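Local coordinates for Cow rumen GH26 endo-mannanase (Metagenome, PDB 6UEH), which probably hydrolyses internal beta-1,4-mannosidic linkages in mannans such as galactomannan, and carries an accessory carbohydrate-binding-type domain beside its catalytic barrel, at residues Ile241-Asp246 / Asn282-Glu287; Val67-Asp72 / Tyr89-Tyr94; Ser171-Ile176 / Glu186-Tyr191. All blocks are in the same frame, centred on the assembly; numbering follows the deposited sequence.

Interaction 1 of 3, residues Ile241-Asp246 / Asn282-Glu287; sequences INVPKD and NDYWNE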
loop_
_atom_site.group_PDB
_atom_site.type_symbol
_atom_site.label_atom_id
_atom_site.label_comp_id
_atom_site.label_asym_id
_atom_site.label_seq_id
_atom_site.Cartn_x
_atom_site.Cartn_y
_atom_site.Cartn_z
ATOM N N ILE A 241 1.657 8.709 -18.401
ATOM C CA ILE A 241 1.611 8.759 -19.857
ATOM C C ILE A 241 0.172 8.916 -20.360
ATOM O O ILE A 241 -0.703 8.098 -20.066
ATOM C CB ILE A 241 2.271 7.502 -20.489
ATOM C CG1 ILE A 241 2.145 7.532 -22.015
ATOM C CG2 ILE A 241 1.698 6.211 -19.902
ATOM C CD1 ILE A 241 2.889 8.683 -22.669
ATOM N N ASN A 242 -0.064 9.993 -21.104
ATOM C CA ASN A 242 -1.387 10.291 -21.641
ATOM C C ASN A 242 -1.663 9.599 -22.972
ATOM O O ASN A 242 -0.743 9.189 -23.678
ATOM C CB ASN A 242 -1.566 11.803 -21.824
ATOM C CG ASN A 242 -1.763 12.540 -20.512
ATOM O OD1 ASN A 242 -1.137 12.222 -19.499
ATOM N ND2 ASN A 242 -2.647 13.532 -20.526
ATOM N N VAL A 243 -2.943 9.478 -23.305
ATOM C CA VAL A 243 -3.362 9.054 -24.635
ATOM C C VAL A 243 -4.246 10.153 -25.216
ATOM O O VAL A 243 -4.794 10.961 -24.465
ATOM C CB VAL A 243 -4.129 7.712 -24.606
ATOM C CG1 VAL A 243 -3.244 6.599 -24.057
ATOM C CG2 VAL A 243 -5.412 7.844 -23.792
ATOM N N PRO A 244 -4.377 10.207 -26.552
ATOM C CA PRO A 244 -5.316 11.179 -27.122
ATOM C C PRO A 244 -6.750 10.875 -26.703
ATOM O O PRO A 244 -7.140 9.708 -26.697
ATOM C CB PRO A 244 -5.140 11.002 -28.635
ATOM C CG PRO A 244 -3.790 10.384 -28.793
ATOM C CD PRO A 244 -3.612 9.502 -27.595
ATOM N N LYS A 245 -7.514 11.902 -26.340
ATOM C CA LYS A 245 -8.920 11.717 -26.001
ATOM C C LYS A 245 -9.680 11.190 -27.211
ATOM O O LYS A 245 -10.389 10.189 -27.127
ATOM C CB LYS A 245 -9.548 13.026 -25.519
ATOM C CG LYS A 245 -9.000 13.555 -24.207
ATOM C CD LYS A 245 -9.709 14.847 -23.823
ATOM C CE LYS A 245 -9.200 15.403 -22.506
ATOM N NZ LYS A 245 -9.890 16.674 -22.151
ATOM N N ASP A 246 -9.519 11.882 -28.334
ATOM C CA ASP A 246 -10.113 11.470 -29.600
ATOM C C ASP A 246 -9.113 10.631 -30.388
ATOM O O ASP A 246 -8.382 11.148 -31.232
ATOM C CB ASP A 246 -10.551 12.694 -30.407
ATOM C CG ASP A 246 -11.161 12.328 -31.747
ATOM O OD1 ASP A 246 -11.646 11.187 -31.895
ATOM O OD2 ASP A 246 -11.165 13.191 -32.649
ATOM N N ASN A 282 -1.345 -0.084 -30.135
ATOM C CA ASN A 282 -0.050 -0.708 -29.907
ATOM C C ASN A 282 1.096 0.139 -30.448
ATOM O O ASN A 282 2.151 0.242 -29.821
ATOM C CB ASN A 282 -0.015 -2.100 -30.538
ATOM C CG ASN A 282 1.305 -2.807 -30.321
ATOM O OD1 ASN A 282 2.065 -3.031 -31.263
ATOM N ND2 ASN A 282 1.589 -3.163 -29.072
ATOM N N ASP A 283 0.883 0.743 -31.614
ATOM C CA ASP A 283 1.892 1.603 -32.221
ATOM C C ASP A 283 2.165 2.831 -31.356
ATOM O O ASP A 283 3.320 3.220 -31.173
ATOM C CB ASP A 283 1.464 2.034 -33.626
ATOM C CG ASP A 283 1.604 0.921 -34.652
ATOM O OD1 ASP A 283 2.330 -0.061 -34.383
ATOM O OD2 ASP A 283 0.994 1.038 -35.734
ATOM N N TYR A 284 1.106 3.441 -30.825
ATOM C CA TYR A 284 1.284 4.590 -29.940
ATOM C C TYR A 284 1.983 4.182 -28.651
ATOM O O TYR A 284 2.935 4.834 -28.220
ATOM C CB TYR A 284 -0.047 5.264 -29.593
ATOM C CG TYR A 284 0.151 6.350 -28.560
ATOM C CD1 TYR A 284 0.718 7.568 -28.916
ATOM C CD2 TYR A 284 -0.180 6.144 -27.226
ATOM C CE1 TYR A 284 0.928 8.559 -27.979
ATOM C CE2 TYR A 284 0.028 7.132 -26.278
ATOM C CZ TYR A 284 0.582 8.336 -26.661
ATOM O OH TYR A 284 0.795 9.324 -25.725
ATOM N N TRP A 285 1.486 3.109 -28.040
ATOM C CA TRP A 285 2.034 2.575 -26.797
ATOM C C TRP A 285 3.531 2.305 -26.950
ATOM O O TRP A 285 4.326 2.656 -26.077
ATOM C CB TRP A 285 1.260 1.304 -26.404
ATOM C CG TRP A 285 1.653 0.612 -25.115
ATOM C CD1 TRP A 285 1.865 -0.726 -24.948
ATOM C CD2 TRP A 285 1.837 1.208 -23.820
ATOM N NE1 TRP A 285 2.182 -1.001 -23.641
ATOM C CE2 TRP A 285 2.173 0.168 -22.927
ATOM C CE3 TRP A 285 1.761 2.517 -23.331
ATOM C CZ2 TRP A 285 2.434 0.397 -21.577
ATOM C CZ3 TRP A 285 2.019 2.741 -21.989
ATOM C CH2 TRP A 285 2.354 1.685 -21.128
ATOM N N ASN A 286 3.914 1.719 -28.080
ATOM C CA ASN A 286 5.322 1.448 -28.353
ATOM C C ASN A 286 6.156 2.718 -28.500
ATOM O O ASN A 286 7.302 2.762 -28.054
ATOM C CB ASN A 286 5.465 0.584 -29.606
ATOM C CG ASN A 286 5.143 -0.874 -29.341
ATOM O OD1 ASN A 286 5.270 -1.353 -28.214
ATOM N ND2 ASN A 286 4.724 -1.588 -30.380
ATOM N N GLU A 287 5.585 3.746 -29.124
ATOM C CA GLU A 287 6.276 5.027 -29.258
ATOM C C GLU A 287 6.499 5.671 -27.896
ATOM O O GLU A 287 7.564 6.226 -27.629
ATOM C CB GLU A 287 5.493 5.985 -30.160
ATOM C CG GLU A 287 5.532 5.641 -31.635
ATOM C CD GLU A 287 4.973 6.759 -32.497
ATOM O OE1 GLU A 287 4.865 7.897 -31.992
ATOM O OE2 GLU A 287 4.643 6.503 -33.675
#

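Interaction 2 of 3, residues Val67-Asp72 / Tyr89-Tyr94; sequences VAQILD and YTVPYY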
loop_
_atom_site.group_PDB
_atom_site.type_symbol
_atom_site.label_atom_id
_atom_site.label_comp_id
_atom_site.label_asym_id
_atom_site.label_seq_id
_atom_site.Cartn_x
_atom_site.Cartn_y
_atom_site.Cartn_z
ATOM N N VAL A 67 -13.698 -21.313 16.890
ATOM C CA VAL A 67 -15.013 -20.934 16.395
ATOM C C VAL A 67 -15.660 -21.987 15.509
ATOM O O VAL A 67 -15.041 -22.982 15.133
ATOM C CB VAL A 67 -14.951 -19.619 15.588
ATOM C CG1 VAL A 67 -14.278 -18.523 16.401
ATOM C CG2 VAL A 67 -14.220 -19.843 14.272
ATOM N N ALA A 68 -16.929 -21.750 15.199
ATOM C CA ALA A 68 -17.642 -22.492 14.177
ATOM C C ALA A 68 -18.587 -21.522 13.485
ATOM O O ALA A 68 -18.881 -20.452 14.015
ATOM C CB ALA A 68 -18.404 -23.664 14.774
ATOM N N GLN A 69 -19.053 -21.890 12.299
ATOM C CA GLN A 69 -19.937 -21.023 11.531
ATOM C C GLN A 69 -20.701 -21.871 10.525
ATOM O O GLN A 69 -20.138 -22.305 9.519
ATOM C CB GLN A 69 -19.132 -19.921 10.834
ATOM C CG GLN A 69 -19.965 -18.783 10.263
ATOM C CD GLN A 69 -20.604 -19.139 8.935
ATOM O OE1 GLN A 69 -21.827 -19.172 8.813
ATOM N NE2 GLN A 69 -19.775 -19.409 7.932
ATOM N N ILE A 70 -21.979 -22.115 10.801
ATOM C CA ILE A 70 -22.745 -23.065 10.003
ATOM C C ILE A 70 -23.968 -22.460 9.313
ATOM O O ILE A 70 -24.786 -23.188 8.757
ATOM C CB ILE A 70 -23.224 -24.254 10.864
ATOM C CG1 ILE A 70 -24.138 -23.763 11.990
ATOM C CG2 ILE A 70 -22.037 -25.019 11.427
ATOM C CD1 ILE A 70 -24.808 -24.883 12.763
ATOM N N LEU A 71 -24.096 -21.138 9.337
ATOM C CA LEU A 71 -25.234 -20.501 8.677
ATOM C C LEU A 71 -25.004 -20.343 7.171
ATOM O O LEU A 71 -25.909 -20.579 6.367
ATOM C CB LEU A 71 -25.530 -19.139 9.308
ATOM C CG LEU A 71 -26.817 -18.481 8.812
ATOM C CD1 LEU A 71 -28.013 -19.376 9.112
ATOM C CD2 LEU A 71 -27.001 -17.096 9.426
ATOM N N ASP A 72 -23.790 -19.951 6.794
ATOM C CA ASP A 72 -23.464 -19.700 5.393
ATOM C C ASP A 72 -22.354 -20.618 4.890
ATOM O O ASP A 72 -21.233 -20.582 5.401
ATOM C CB ASP A 72 -23.049 -18.238 5.193
ATOM C CG ASP A 72 -24.169 -17.262 5.504
ATOM O OD1 ASP A 72 -25.343 -17.590 5.233
ATOM O OD2 ASP A 72 -23.875 -16.162 6.017
ATOM N N TYR A 89 -13.642 -9.592 9.478
ATOM C CA TYR A 89 -13.076 -10.852 9.005
ATOM C C TYR A 89 -14.164 -11.760 8.444
ATOM O O TYR A 89 -15.269 -11.829 8.985
ATOM C CB TYR A 89 -12.329 -11.570 10.138
ATOM C CG TYR A 89 -11.079 -10.854 10.585
ATOM C CD1 TYR A 89 -11.132 -9.854 11.548
ATOM C CD2 TYR A 89 -9.842 -11.172 10.040
ATOM C CE1 TYR A 89 -9.992 -9.189 11.954
ATOM C CE2 TYR A 89 -8.695 -10.514 10.439
ATOM C CZ TYR A 89 -8.776 -9.523 11.396
ATOM O OH TYR A 89 -7.637 -8.864 11.795
ATOM N N THR A 90 -13.849 -12.458 7.358
ATOM C CA THR A 90 -14.764 -13.446 6.804
ATOM C C THR A 90 -14.445 -14.834 7.350
ATOM O O THR A 90 -13.388 -15.399 7.058
ATOM C CB THR A 90 -14.703 -13.487 5.269
ATOM O OG1 THR A 90 -15.033 -12.197 4.741
ATOM C CG2 THR A 90 -15.684 -14.521 4.730
ATOM N N VAL A 91 -15.356 -15.378 8.150
ATOM C CA VAL A 91 -15.186 -16.718 8.698
ATOM C C VAL A 91 -15.858 -17.737 7.786
ATOM O O VAL A 91 -17.069 -17.677 7.567
ATOM C CB VAL A 91 -15.764 -16.833 10.122
ATOM C CG1 VAL A 91 -15.705 -18.275 10.612
ATOM C CG2 VAL A 91 -15.012 -15.916 11.071
ATOM N N PRO A 92 -15.065 -18.665 7.229
ATOM C CA PRO A 92 -15.599 -19.705 6.342
ATOM C C PRO A 92 -16.605 -20.612 7.045
ATOM O O PRO A 92 -16.743 -20.560 8.267
ATOM C CB PRO A 92 -14.351 -20.498 5.936
ATOM C CG PRO A 92 -13.208 -19.559 6.157
ATOM C CD PRO A 92 -13.599 -18.737 7.348
ATOM N N TYR A 93 -17.308 -21.429 6.269
ATOM C CA TYR A 93 -18.173 -22.451 6.839
ATOM C C TYR A 93 -17.337 -23.446 7.636
ATOM O O TYR A 93 -16.502 -24.161 7.075
ATOM C CB TYR A 93 -18.959 -23.168 5.741
ATOM C CG TYR A 93 -19.868 -24.269 6.242
ATOM C CD1 TYR A 93 -21.152 -23.985 6.689
ATOM C CD2 TYR A 93 -19.448 -25.594 6.253
ATOM C CE1 TYR A 93 -21.990 -24.986 7.141
ATOM C CE2 TYR A 93 -20.279 -26.602 6.704
ATOM C CZ TYR A 93 -21.547 -26.293 7.147
ATOM O OH TYR A 93 -22.377 -27.293 7.596
ATOM N N TYR A 94 -17.552 -23.469 8.946
ATOM C CA TYR A 94 -16.882 -24.414 9.833
ATOM C C TYR A 94 -17.923 -25.193 10.624
ATOM O O TYR A 94 -18.587 -24.624 11.487
ATOM C CB TYR A 94 -15.940 -23.693 10.805
ATOM C CG TYR A 94 -14.703 -23.082 10.185
ATOM C CD1 TYR A 94 -14.021 -23.719 9.156
ATOM C CD2 TYR A 94 -14.212 -21.865 10.643
ATOM C CE1 TYR A 94 -12.886 -23.156 8.597
ATOM C CE2 TYR A 94 -13.084 -21.298 10.094
ATOM C CZ TYR A 94 -12.424 -21.943 9.073
ATOM O OH TYR A 94 -11.297 -21.369 8.531
#

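Interaction 3 of 3, residues Ser171-Ile176 / Glu186-Tyr191; sequences SGQQEI and ELEFEY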
loop_
_atom_site.group_PDB
_atom_site.type_symbol
_atom_site.label_atom_id
_atom_site.label_comp_id
_atom_site.label_asym_id
_atom_site.label_seq_id
_atom_site.Cartn_x
_atom_site.Cartn_y
_atom_site.Cartn_z
ATOM N N SER A 171 12.066 8.746 4.554
ATOM C CA SER A 171 11.331 9.940 4.144
ATOM C C SER A 171 11.362 10.123 2.628
ATOM O O SER A 171 12.330 9.754 1.966
ATOM C CB SER A 171 11.892 11.187 4.838
ATOM O OG SER A 171 13.279 11.324 4.604
ATOM N N GLY A 172 10.292 10.692 2.084
ATOM C CA GLY A 172 10.202 10.913 0.654
ATOM C C GLY A 172 9.321 12.093 0.305
ATOM O O GLY A 172 8.518 12.540 1.122
ATOM N N GLN A 173 9.471 12.597 -0.917
ATOM C CA GLN A 173 8.686 13.736 -1.380
ATOM C C GLN A 173 8.645 13.791 -2.901
ATOM O O GLN A 173 9.680 13.699 -3.558
ATOM C CB GLN A 173 9.255 15.047 -0.831
ATOM C CG GLN A 173 8.515 16.288 -1.314
ATOM C CD GLN A 173 7.066 16.309 -0.860
ATOM O OE1 GLN A 173 6.768 16.068 0.311
ATOM N NE2 GLN A 173 6.158 16.589 -1.787
ATOM N N GLN A 174 7.446 13.942 -3.455
ATOM C CA GLN A 174 7.284 14.099 -4.895
ATOM C C GLN A 174 7.545 15.547 -5.297
ATOM O O GLN A 174 7.040 16.469 -4.653
ATOM C CB GLN A 174 5.879 13.679 -5.336
ATOM C CG GLN A 174 5.667 13.686 -6.844
ATOM C CD GLN A 174 6.264 12.462 -7.521
ATOM O OE1 GLN A 174 6.495 11.436 -6.883
ATOM N NE2 GLN A 174 6.517 12.568 -8.821
ATOM N N GLU A 175 8.332 15.746 -6.353
ATOM C CA GLU A 175 8.578 17.086 -6.876
ATOM C C GLU A 175 7.431 17.515 -7.784
ATOM O O GLU A 175 6.635 16.689 -8.230
ATOM C CB GLU A 175 9.905 17.152 -7.642
ATOM C CG GLU A 175 9.867 16.516 -9.026
ATOM C CD GLU A 175 11.119 16.804 -9.841
ATOM O OE1 GLU A 175 12.068 17.405 -9.292
ATOM O OE2 GLU A 175 11.155 16.433 -11.033
ATOM N N ILE A 176 7.362 18.811 -8.058
ATOM C CA ILE A 176 6.281 19.384 -8.850
ATOM C C ILE A 176 6.329 18.887 -10.299
ATOM O O ILE A 176 7.383 18.475 -10.791
ATOM C CB ILE A 176 6.345 20.935 -8.817
ATOM C CG1 ILE A 176 5.046 21.566 -9.330
ATOM C CG2 ILE A 176 7.568 21.443 -9.574
ATOM C CD1 ILE A 176 3.893 21.504 -8.343
ATOM N N GLU A 186 12.532 23.011 -6.433
ATOM C CA GLU A 186 13.079 22.769 -5.103
ATOM C C GLU A 186 12.186 23.292 -3.984
ATOM O O GLU A 186 12.458 23.040 -2.811
ATOM C CB GLU A 186 14.472 23.396 -4.985
ATOM C CG GLU A 186 15.420 22.990 -6.098
ATOM C CD GLU A 186 15.533 21.482 -6.245
ATOM O OE1 GLU A 186 15.541 20.995 -7.395
ATOM O OE2 GLU A 186 15.616 20.783 -5.212
ATOM N N LEU A 187 11.123 24.004 -4.352
ATOM C CA LEU A 187 10.235 24.661 -3.388
ATOM C C LEU A 187 9.783 23.731 -2.261
ATOM O O LEU A 187 10.009 24.020 -1.087
ATOM C CB LEU A 187 9.009 25.236 -4.106
ATOM C CG LEU A 187 8.128 26.245 -3.359
ATOM C CD1 LEU A 187 7.445 27.167 -4.347
ATOM C CD2 LEU A 187 7.087 25.561 -2.485
ATOM N N GLU A 188 9.142 22.621 -2.623
ATOM C CA GLU A 188 8.653 21.659 -1.638
ATOM C C GLU A 188 9.776 21.143 -0.743
ATOM O O GLU A 188 9.585 20.925 0.451
ATOM C CB GLU A 188 7.967 20.475 -2.330
ATOM C CG GLU A 188 6.520 20.723 -2.737
ATOM C CD GLU A 188 6.388 21.452 -4.059
ATOM O OE1 GLU A 188 7.421 21.878 -4.621
ATOM O OE2 GLU A 188 5.244 21.593 -4.541
ATOM N N PHE A 189 10.952 20.961 -1.330
ATOM C CA PHE A 189 12.077 20.383 -0.611
ATOM C C PHE A 189 12.705 21.389 0.346
ATOM O O PHE A 189 13.072 21.042 1.471
ATOM C CB PHE A 189 13.103 19.845 -1.608
ATOM C CG PHE A 189 12.530 18.821 -2.544
ATOM C CD1 PHE A 189 11.901 19.211 -3.717
ATOM C CD2 PHE A 189 12.579 17.473 -2.231
ATOM C CE1 PHE A 189 11.350 18.274 -4.568
ATOM C CE2 PHE A 189 12.031 16.529 -3.080
ATOM C CZ PHE A 189 11.413 16.932 -4.248
ATOM N N GLU A 190 12.813 22.640 -0.090
ATOM C CA GLU A 190 13.338 23.689 0.773
ATOM C C GLU A 190 12.369 23.979 1.916
ATOM O O GLU A 190 12.786 24.391 2.999
ATOM C CB GLU A 190 13.616 24.962 -0.029
ATOM C CG GLU A 190 14.727 24.801 -1.056
ATOM C CD GLU A 190 16.025 24.323 -0.433
ATOM O OE1 GLU A 190 16.566 25.035 0.439
ATOM O OE2 GLU A 190 16.502 23.233 -0.808
ATOM N N TYR A 191 11.079 23.760 1.672
ATOM C CA TYR A 191 10.074 23.905 2.722
ATOM C C TYR A 191 10.334 22.911 3.846
ATOM O O TYR A 191 10.341 23.273 5.022
ATOM C CB TYR A 191 8.662 23.707 2.166
ATOM C CG TYR A 191 7.590 23.623 3.237
ATOM C CD1 TYR A 191 7.125 24.768 3.874
ATOM C CD2 TYR A 191 7.043 22.401 3.608
ATOM C CE1 TYR A 191 6.145 24.696 4.854
ATOM C CE2 TYR A 191 6.064 22.318 4.586
ATOM C CZ TYR A 191 5.618 23.469 5.205
ATOM O OH TYR A 191 4.645 23.390 6.181
HETATM O O HOH W 1 8.867 20.389 -6.368
#

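Interaction 1 of 3, residues Ile241-Asp246 / Asn282-Glu287
The phenol of Y284 donates its proton to the main-chain carbonyl of N242, with OH and O 2.6 Å apart, the only hydrogen bond between 241-246 and 282-287. The donor meets the carbonyl at a C=O...donor angle of 153° and lies 26° out of its plane. CG of Y284 stands anti to the backbone N (chi1 174°), which starts the side chain on its way across from the helix. Carbon atoms pack against the ring as well. P244 places CD over one face, 4.5 Å from CZ of Y284. V243 crosses the tyrosine at about a right angle, its CG1 4.0 Å from CE2 of Y284, whereas I241 comes tip to tip, with CD1 3.8 Å from the hydroxyl oxygen of Y284. The neighbouring W285 offers an edge instead: its CZ3 meets the CG2 methyl of I241 at 4.1 Å, near the plane of the indole. W328 ties the two sides together again, packing edge-to-face with W285 and donating from its NE1 to the carbonyl of I241. Strand 243-244, paired with strand 261-262, belongs to the long excursion between barrel strand 234-238 and helix 280-301, so the contact packs that excursion back onto its own helix. With every touching residue buried, the phenol gives a main-chain carbonyl a polar partner inside an otherwise apolar interface, so breaking the bond would probably leave a buried carbonyl without that partner.

Interaction 2 of 3, residues Val67-Asp72 / Tyr89-Tyr94
Q69 and Y94 face each other as an antiparallel hydrogen-bonded pair: Q69 N donates to Y94 O on a lone pair over 2.9 Å, and Y94 N returns a bond to Q69 O. The side chain of Q69 leaves with CG anti to the backbone N (chi1 -167°), then bends at chi2 (-79°). Its amide bridges its own turn: OE1 accepts D72 N at 2.9 Å, nearly straight at 167°, while NE2 reaches D72 O at 3.1 Å, close to the amide plane. NE2 also makes weak bonds to V91 O and P92 O. An alanine here would probably leave D72 N and D72 O without these mates and set the turn free to move. In this CBM6 beta-sandwich, strands 59-69 and 85-94 come from different sheets, and the Q69-Y94 pair links them at their ends. Beside it, the ring of Y93 brings CE1 within 3.5 Å of I70 CA; D72 O lies near the plane at the ring's edge. V67 CG2 approaches Y94 CD2 obliquely at 4.2 Å, and A68 CB sits 3.4 Å from Y94 O.

Interaction 3 of 3, residues Ser171-Ile176 / Glu186-Tyr191
F189, Q173 of the strand and E175 just beyond it supply the apolar part of this contact, which shows how one aromatic ring can mediate the packing of a strand on its helix. CG of F189 lies anti to the carbonyl carbon (chi1 -58°), and the far end of the ring reaches the strand. Q173 spreads its CG over one face, 3.9 Å from CE2 of F189, with its amide plane nearly perpendicular to the ring. E175 comes in at the edge instead, where its CB is 3.6 Å from CE1 of F189, near the ring plane. Thus a glutamine and a glutamate contribute their aliphatic carbons while their polar ends turn to other work.

Hydrogen bonds hold the amide of Q173 and the carboxylate of E188. Q173 NE2 donates to Q174 O at 3.0 Å, close to its own amide plane, and to W451 O as well, so two carbonyls restrain the rotation of the amide. Across the interface the polar link is indirect: a water accepts from I176 N at 2.8 Å and donates to E188 OE1 at 2.7 Å. The other oxygen of E188, OE2, is bonded by G453 N and also lies 4.0 Å from I176 CD1, the two side chains crossing at about a right angle.

Charge forms the third layer. E175 forms salt bridges with R203 and R223, and E186 with R203 and R231; the shared R203 probably offsets the repulsion between these two carboxylates.

The axes of segments 172-174 and 187-191 pass 9.2 Å apart at 149°, nearly antiparallel. Strand 169-174, helix 187-196 and the following strand 202-206 make up a beta-alpha-beta unit, the element from which the TIM barrel of GH26 enzymes is built.

Overall arrangement
Interactions 1 and 3 both lie in the GH26 family region, their nearest atoms about 11 Å apart, and both are buried; interaction 2 lies in the CBM6 region, only partly buried, with its centre 48 Å from that of interaction 1 and 49 Å from that of interaction 3. Interaction 3 joins a barrel strand to the helix that follows it, whereas interaction 1 packs an excursion from the barrel onto a helix; no two contacts hold the same elements. Their chemistry follows their place. Strand ends are paired through the backbone in 67-72/89-94, a single phenol bond bridges 241-246/282-287, and the barrel unit uses ring packing and a water.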